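Local coordinates for N-carbamoylsarcosine amidase related protein (Thermoplasma acidophilum, PDB 3EEF), which probably hydrolyses carbon-nitrogen bonds as a zinc-binding N-carbamoylsarcosine amidase of the isochorismatase-like cysteine hydrolase family, at residues Met1-Glu13 with Phe38-Asp50. Residues are numbered along the deposited sequence; the frame is centred on the assembly and turned at random.
Sequences MKPALVVVDMVNE and FRRSGLPVVYVND. With ZN (zinc ion), chain C.
L5 N gives to P44 O, the first acceptor in the backbone bonding of two parallel strands, 3-8 and 45-50, whose axes approach to 4.7 Å at 22°. V46 N to L5 O, V7 N to V46 O, V48 N to V7 O and, just past strand 3-8, D9 N to V48 O follow, all five nearly straight at 2.8 to 3.1 Å. V7 O has a second donor: a water 2.6 Å away, which also donates to N49 OD1 and accepts from M10 N, tying strand 3-8, the turn at M10 and the N49 side chain together. Beyond the last backbone bond, the D9 side chain takes over. Its chi1 of -78° sets CG anti to the carbonyl carbon, turning OD1 to D50 N, met nearly along the C-O axis at 2.7 Å and 177°. Replacing D9, an alanine here would remove OD1, which would probably leave D50 N without its acceptor and the backbone next to the zinc ligand less firmly set. D50 OD2 binds zinc at 2.0 Å, with H52, E58 and H65 completing the site, while OD1 pairs with K90. At the opposite end L5 CB sits over the F38 ring face, 3.7 Å from its centroid, a CH-pi contact. Helix 22-40 makes the right-handed beta-alpha-beta crossover, packing against L5 and Y47; strand 112-116 flanks 3-8 and strand 86-90 flanks 45-50.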
HETATM    1  N   MSE A   1     -14.600 -18.204 -13.288  1.00 56.67           N
HETATM    2  CA  MSE A   1     -13.173 -17.833 -13.014  1.00 59.52           C
HETATM    3  C   MSE A   1     -12.570 -16.956 -14.130  1.00 57.28           C
HETATM    4  O   MSE A   1     -12.759 -17.233 -15.314  1.00 56.82           O
HETATM    5  CB  MSE A   1     -12.351 -19.111 -12.865  1.00 61.81           C
HETATM    6  CG  MSE A   1     -10.828 -18.921 -12.910  1.00 69.73           C
HETATM    7 SE   MSE A   1      -9.743 -20.592 -13.048  1.00 87.24          SE
HETATM    8  CE  MSE A   1     -10.568 -21.499 -11.475  1.00 79.25           C
ATOM      9  N   LYS A   2     -11.844 -15.903 -13.761  1.00 54.38           N
ATOM     10  CA  LYS A   2     -11.072 -15.137 -14.756  1.00 52.64           C
ATOM     11  C   LYS A   2      -9.628 -14.988 -14.261  1.00 51.62           C
ATOM     12  O   LYS A   2      -9.316 -14.150 -13.391  1.00 51.30           O
ATOM     13  CB  LYS A   2     -11.722 -13.788 -15.071  1.00 53.17           C
ATOM     14  CG  LYS A   2     -11.220 -13.138 -16.369  1.00 56.76           C
ATOM     15  CD  LYS A   2     -11.960 -11.826 -16.674  1.00 59.92           C
ATOM     16  CE  LYS A   2     -11.539 -11.183 -18.019  1.00 65.22           C
ATOM     17  NZ  LYS A   2     -10.065 -11.095 -18.228  1.00 64.54           N
ATOM     18  N   PRO A   3      -8.732 -15.825 -14.795  1.00 48.94           N
ATOM     19  CA  PRO A   3      -7.428 -15.878 -14.211  1.00 46.91           C
ATOM     20  C   PRO A   3      -6.375 -15.116 -14.988  1.00 45.48           C
ATOM     21  O   PRO A   3      -6.504 -14.930 -16.213  1.00 45.36           O
ATOM     22  CB  PRO A   3      -7.115 -17.359 -14.263  1.00 47.80           C
ATOM     23  CG  PRO A   3      -7.710 -17.780 -15.593  1.00 49.77           C
ATOM     24  CD  PRO A   3      -8.921 -16.898 -15.790  1.00 49.96           C
ATOM     25  N   ALA A   4      -5.318 -14.706 -14.273  1.00 41.72           N
ATOM     26  CA  ALA A   4      -4.104 -14.229 -14.911  1.00 37.75           C
ATOM     27  C   ALA A   4      -2.948 -15.072 -14.458  1.00 38.27           C
ATOM     28  O   ALA A   4      -2.935 -15.571 -13.325  1.00 38.77           O
ATOM     29  CB  ALA A   4      -3.862 -12.787 -14.564  1.00 36.06           C
ATOM     30  N   LEU A   5      -1.960 -15.216 -15.330  1.00 36.21           N
ATOM     31  CA  LEU A   5      -0.776 -15.990 -14.975  1.00 38.26           C
ATOM     32  C   LEU A   5       0.330 -15.040 -14.511  1.00 39.31           C
ATOM     33  O   LEU A   5       0.661 -14.091 -15.209  1.00 38.09           O
ATOM     34  CB  LEU A   5      -0.309 -16.839 -16.152  1.00 36.01           C
ATOM     35  CG  LEU A   5       0.961 -17.642 -15.971  1.00 39.13           C
ATOM     36  CD1 LEU A   5       0.749 -18.870 -15.015  1.00 30.17           C
ATOM     37  CD2 LEU A   5       1.473 -18.040 -17.360  1.00 33.42           C
ATOM     38  N   VAL A   6       0.855 -15.296 -13.316  1.00 38.65           N
ATOM     39  CA  VAL A   6       1.941 -14.515 -12.744  1.00 37.67           C
ATOM     40  C   VAL A   6       3.165 -15.409 -12.717  1.00 36.88           C
ATOM     41  O   VAL A   6       3.137 -16.460 -12.079  1.00 36.45           O
ATOM     42  CB  VAL A   6       1.603 -13.980 -11.324  1.00 39.16           C
ATOM     43  CG1 VAL A   6       2.753 -13.175 -10.758  1.00 35.12           C
ATOM     44  CG2 VAL A   6       0.361 -13.118 -11.373  1.00 35.23           C
ATOM     45  N   VAL A   7       4.205 -15.009 -13.454  1.00 36.08           N
ATOM     46  CA  VAL A   7       5.411 -15.816 -13.634  1.00 36.78           C
ATOM     47  C   VAL A   7       6.529 -15.227 -12.798  1.00 37.95           C
ATOM     48  O   VAL A   7       7.115 -14.186 -13.173  1.00 38.60           O
ATOM     49  CB  VAL A   7       5.883 -15.861 -15.105  1.00 38.03           C
ATOM     50  CG1 VAL A   7       7.001 -16.837 -15.220  1.00 34.32           C
ATOM     51  CG2 VAL A   7       4.740 -16.263 -16.093  1.00 34.14           C
ATOM     52  N   VAL A   8       6.840 -15.886 -11.681  1.00 36.63           N
ATOM     53  CA  VAL A   8       7.743 -15.296 -10.671  1.00 38.71           C
ATOM     54  C   VAL A   8       9.251 -15.640 -10.847  1.00 39.61           C
ATOM     55  O   VAL A   8       9.619 -16.794 -10.755  1.00 40.04           O
ATOM     56  CB  VAL A   8       7.300 -15.684  -9.227  1.00 38.65           C
ATOM     57  CG1 VAL A   8       8.161 -14.926  -8.181  1.00 36.10           C
ATOM     58  CG2 VAL A   8       5.754 -15.415  -9.026  1.00 31.64           C
ATOM     59  N   ASP A   9      10.088 -14.631 -11.120  1.00 38.75           N
ATOM     60  CA  ASP A   9      11.563 -14.772 -11.085  1.00 41.88           C
ATOM     61  C   ASP A   9      12.170 -15.866 -11.958  1.00 42.92           C
ATOM     62  O   ASP A   9      13.195 -16.476 -11.599  1.00 43.45           O
ATOM     63  CB  ASP A   9      12.068 -14.937  -9.627  1.00 44.10           C
ATOM     64  CG  ASP A   9      12.107 -13.609  -8.863  1.00 50.72           C
ATOM     65  OD1 ASP A   9      12.427 -12.546  -9.467  1.00 52.53           O
ATOM     66  OD2 ASP A   9      11.817 -13.637  -7.643  1.00 63.72           O
HETATM   67  N   MSE A  10      11.595 -16.093 -13.128  1.00 42.91           N
HETATM   68  CA  MSE A  10      12.192 -17.050 -14.055  1.00 43.76           C
HETATM   69  C   MSE A  10      13.315 -16.325 -14.791  1.00 44.62           C
HETATM   70  O   MSE A  10      13.199 -16.047 -15.982  1.00 43.07           O
HETATM   71  CB  MSE A  10      11.152 -17.604 -15.030  1.00 44.68           C
HETATM   72  CG  MSE A  10      10.064 -18.470 -14.384  1.00 46.12           C
HETATM   73 SE   MSE A  10      10.723 -20.148 -13.677  1.00 64.96          SE
HETATM   74  CE  MSE A  10      10.802 -21.222 -15.320  1.00 63.83           C
ATOM     75  N   VAL A  11      14.386 -16.000 -14.061  1.00 43.16           N
ATOM     76  CA  VAL A  11      15.447 -15.147 -14.590  1.00 44.40           C
ATOM     77  C   VAL A  11      16.772 -15.909 -14.612  1.00 45.23           C
ATOM     78  O   VAL A  11      16.927 -16.913 -13.932  1.00 47.68           O
ATOM     79  CB  VAL A  11      15.555 -13.803 -13.798  1.00 42.63           C
ATOM     80  CG1 VAL A  11      14.203 -13.080 -13.835  1.00 42.45           C
ATOM     81  CG2 VAL A  11      15.990 -14.050 -12.333  1.00 38.38           C
ATOM     82  N   ASN A  12      17.697 -15.423 -15.432  1.00 46.31           N
ATOM     83  CA  ASN A  12      18.962 -16.107 -15.735  1.00 47.85           C
ATOM     84  C   ASN A  12      19.767 -16.532 -14.526  1.00 47.62           C
ATOM     85  O   ASN A  12      20.265 -17.634 -14.481  1.00 51.09           O
ATOM     86  CB  ASN A  12      19.826 -15.225 -16.649  1.00 46.30           C
ATOM     87  CG  ASN A  12      19.335 -15.235 -18.090  1.00 45.39           C
ATOM     88  OD1 ASN A  12      18.835 -16.251 -18.580  1.00 48.36           O
ATOM     89  ND2 ASN A  12      19.487 -14.115 -18.777  1.00 39.46           N
ATOM     90  N   GLU A  13      19.889 -15.671 -13.532  1.00 49.13           N
ATOM     91  CA  GLU A  13      20.749 -16.003 -12.417  1.00 51.47           C
ATOM     92  C   GLU A  13      20.232 -17.182 -11.621  1.00 49.58           C
ATOM     93  O   GLU A  13      21.028 -17.887 -11.030  1.00 46.42           O
ATOM     94  CB  GLU A  13      20.952 -14.802 -11.499  1.00 53.81           C
ATOM     95  CG  GLU A  13      21.832 -15.083 -10.270  1.00 57.81           C
ATOM     96  CD  GLU A  13      22.290 -13.814  -9.606  1.00 58.87           C
ATOM     97  OE1 GLU A  13      21.932 -12.728 -10.101  1.00 49.75           O
ATOM     98  OE2 GLU A  13      23.011 -13.901  -8.592  1.00 72.86           O
ATOM     99  N   PHE A  38      -2.031 -19.912 -21.810  1.00 56.37           N
ATOM    100  CA  PHE A  38      -2.622 -18.623 -21.410  1.00 55.77           C
ATOM    101  C   PHE A  38      -2.646 -17.636 -22.570  1.00 55.13           C
ATOM    102  O   PHE A  38      -3.646 -16.933 -22.791  1.00 53.01           O
ATOM    103  CB  PHE A  38      -1.880 -18.012 -20.212  1.00 54.45           C
ATOM    104  CG  PHE A  38      -2.526 -18.309 -18.914  1.00 49.59           C
ATOM    105  CD1 PHE A  38      -2.446 -19.572 -18.364  1.00 47.83           C
ATOM    106  CD2 PHE A  38      -3.244 -17.330 -18.237  1.00 49.67           C
ATOM    107  CE1 PHE A  38      -3.080 -19.858 -17.148  1.00 45.14           C
ATOM    108  CE2 PHE A  38      -3.866 -17.617 -17.031  1.00 41.85           C
ATOM    109  CZ  PHE A  38      -3.785 -18.879 -16.492  1.00 45.79           C
ATOM    110  N   ARG A  39      -1.524 -17.580 -23.289  1.00 55.65           N
ATOM    111  CA  ARG A  39      -1.401 -16.736 -24.478  1.00 58.03           C
ATOM    112  C   ARG A  39      -2.404 -17.161 -25.543  1.00 59.20           C
ATOM    113  O   ARG A  39      -3.159 -16.340 -26.040  1.00 58.09           O
ATOM    114  CB  ARG A  39       0.004 -16.826 -25.068  1.00 58.57           C
ATOM    115  CG  ARG A  39       1.088 -16.107 -24.271  1.00 57.94           C
ATOM    116  CD  ARG A  39       2.254 -15.772 -25.181  1.00 59.31           C
ATOM    117  NE  ARG A  39       3.467 -15.449 -24.436  1.00 64.46           N
ATOM    118  CZ  ARG A  39       4.574 -16.193 -24.388  1.00 70.14           C
ATOM    119  NH1 ARG A  39       4.673 -17.346 -25.058  1.00 66.72           N
ATOM    120  NH2 ARG A  39       5.613 -15.774 -23.668  1.00 73.43           N
ATOM    121  N   ARG A  40      -2.406 -18.452 -25.878  1.00 61.22           N
ATOM    122  CA  ARG A  40      -3.287 -18.978 -26.912  1.00 63.42           C
ATOM    123  C   ARG A  40      -4.747 -18.708 -26.537  1.00 63.81           C
ATOM    124  O   ARG A  40      -5.617 -18.653 -27.398  1.00 64.94           O
ATOM    125  CB  ARG A  40      -3.031 -20.479 -27.155  1.00 63.47           C
ATOM    126  N   SER A  41      -5.000 -18.513 -25.246  1.00 61.47           N
ATOM    127  CA  SER A  41      -6.339 -18.231 -24.767  1.00 58.26           C
ATOM    128  C   SER A  41      -6.627 -16.747 -24.448  1.00 55.27           C
ATOM    129  O   SER A  41      -7.710 -16.439 -23.953  1.00 53.49           O
ATOM    130  CB  SER A  41      -6.623 -19.104 -23.557  1.00 58.00           C
ATOM    131  OG  SER A  41      -7.804 -18.674 -22.926  1.00 60.42           O
ATOM    132  N   GLY A  42      -5.687 -15.844 -24.743  1.00 53.80           N
ATOM    133  CA  GLY A  42      -5.900 -14.392 -24.601  1.00 54.20           C
ATOM    134  C   GLY A  42      -5.815 -13.812 -23.188  1.00 53.69           C
ATOM    135  O   GLY A  42      -5.947 -12.610 -22.995  1.00 55.13           O
ATOM    136  N   LEU A  43      -5.600 -14.650 -22.188  1.00 53.11           N
ATOM    137  CA  LEU A  43      -5.598 -14.199 -20.790  1.00 51.56           C
ATOM    138  C   LEU A  43      -4.265 -13.551 -20.440  1.00 49.47           C
ATOM    139  O   LEU A  43      -3.243 -13.917 -21.011  1.00 49.37           O
ATOM    140  CB  LEU A  43      -5.869 -15.380 -19.856  1.00 51.58           C
ATOM    141  CG  LEU A  43      -7.226 -16.077 -20.008  1.00 52.69           C
ATOM    142  CD1 LEU A  43      -7.183 -17.445 -19.388  1.00 48.12           C
ATOM    143  CD2 LEU A  43      -8.334 -15.240 -19.369  1.00 52.89           C
ATOM    144  N   PRO A  44      -4.262 -12.620 -19.463  1.00 48.32           N
ATOM    145  CA  PRO A  44      -3.059 -11.873 -19.130  1.00 46.08           C
ATOM    146  C   PRO A  44      -1.919 -12.743 -18.579  1.00 44.62           C
ATOM    147  O   PRO A  44      -2.138 -13.653 -17.776  1.00 42.37           O
ATOM    148  CB  PRO A  44      -3.533 -10.884 -18.058  1.00 47.30           C
ATOM    149  CG  PRO A  44      -5.014 -10.942 -18.056  1.00 49.64           C
ATOM    150  CD  PRO A  44      -5.372 -12.296 -18.554  1.00 48.82           C
ATOM    151  N   VAL A  45      -0.713 -12.431 -19.029  1.00 45.45           N
ATOM    152  CA  VAL A  45       0.513 -13.062 -18.541  1.00 44.26           C
ATOM    153  C   VAL A  45       1.412 -11.955 -18.032  1.00 43.30           C
ATOM    154  O   VAL A  45       1.687 -10.998 -18.758  1.00 43.57           O
ATOM    155  CB  VAL A  45       1.215 -13.798 -19.648  1.00 45.99           C
ATOM    156  CG1 VAL A  45       2.648 -14.197 -19.200  1.00 42.16           C
ATOM    157  CG2 VAL A  45       0.370 -15.021 -20.080  1.00 43.12           C
ATOM    158  N   VAL A  46       1.839 -12.071 -16.776  1.00 41.39           N
ATOM    159  CA  VAL A  46       2.638 -11.052 -16.130  1.00 39.21           C
ATOM    160  C   VAL A  46       3.914 -11.634 -15.523  1.00 40.17           C
ATOM    161  O   VAL A  46       3.856 -12.467 -14.636  1.00 35.68           O
ATOM    162  CB  VAL A  46       1.834 -10.385 -14.990  1.00 40.29           C
ATOM    163  CG1 VAL A  46       2.676  -9.282 -14.336  1.00 33.54           C
ATOM    164  CG2 VAL A  46       0.476  -9.856 -15.520  1.00 35.02           C
ATOM    165  N   TYR A  47       5.056 -11.167 -16.000  1.00 41.41           N
ATOM    166  CA  TYR A  47       6.323 -11.557 -15.443  1.00 41.95           C
ATOM    167  C   TYR A  47       6.670 -10.562 -14.361  1.00 40.52           C
ATOM    168  O   TYR A  47       6.615  -9.361 -14.587  1.00 39.78           O
ATOM    169  CB  TYR A  47       7.425 -11.552 -16.510  1.00 43.54           C
ATOM    170  CG  TYR A  47       7.271 -12.577 -17.633  1.00 45.51           C
ATOM    171  CD1 TYR A  47       8.020 -13.753 -17.644  1.00 43.99           C
ATOM    172  CD2 TYR A  47       6.397 -12.356 -18.689  1.00 44.70           C
ATOM    173  CE1 TYR A  47       7.893 -14.671 -18.683  1.00 45.46           C
ATOM    174  CE2 TYR A  47       6.256 -13.281 -19.724  1.00 46.74           C
ATOM    175  CZ  TYR A  47       7.005 -14.430 -19.719  1.00 46.12           C
ATOM    176  OH  TYR A  47       6.867 -15.331 -20.761  1.00 50.04           O
ATOM    177  N   VAL A  48       7.034 -11.078 -13.185  1.00 40.32           N
ATOM    178  CA  VAL A  48       7.489 -10.262 -12.083  1.00 39.60           C
ATOM    179  C   VAL A  48       8.921 -10.726 -11.716  1.00 39.05           C
ATOM    180  O   VAL A  48       9.093 -11.816 -11.218  1.00 41.13           O
ATOM    181  CB  VAL A  48       6.500 -10.311 -10.874  1.00 39.39           C
ATOM    182  CG1 VAL A  48       5.213  -9.631 -11.199  1.00 36.17           C
ATOM    183  CG2 VAL A  48       6.160 -11.726 -10.506  1.00 43.30           C
ATOM    184  N   ASN A  49       9.920  -9.871 -11.961  1.00 37.68           N
ATOM    185  CA  ASN A  49      11.348 -10.203 -11.845  1.00 38.35           C
ATOM    186  C   ASN A  49      12.106  -9.296 -10.915  1.00 39.81           C
ATOM    187  O   ASN A  49      12.043  -8.064 -11.033  1.00 39.35           O
ATOM    188  CB  ASN A  49      11.995 -10.070 -13.210  1.00 37.49           C
ATOM    189  CG  ASN A  49      11.223 -10.792 -14.259  1.00 38.63           C
ATOM    190  OD1 ASN A  49      10.920 -11.972 -14.095  1.00 41.37           O
ATOM    191  ND2 ASN A  49      10.860 -10.097 -15.326  1.00 42.69           N
ATOM    192  N   ASP A  50      12.829  -9.891  -9.982  1.00 41.98           N
ATOM    193  CA  ASP A  50      13.799  -9.134  -9.205  1.00 43.59           C
ATOM    194  C   ASP A  50      14.627  -8.226 -10.106  1.00 41.64           C
ATOM    195  O   ASP A  50      15.082  -8.641 -11.174  1.00 43.93           O
ATOM    196  CB  ASP A  50      14.703 -10.065  -8.401  1.00 45.47           C
ATOM    197  CG  ASP A  50      14.093 -10.460  -7.048  1.00 49.59           C
ATOM    198  OD1 ASP A  50      13.005  -9.940  -6.689  1.00 52.76           O
ATOM    199  OD2 ASP A  50      14.735 -11.247  -6.317  1.00 59.66           O
TER
HETATM  200 ZN    ZN C 183      15.599 -10.887  -4.520  0.50 44.33          ZN
HETATM  201  O   HOH W   1       9.508 -14.211 -14.294  1.00 31.02           O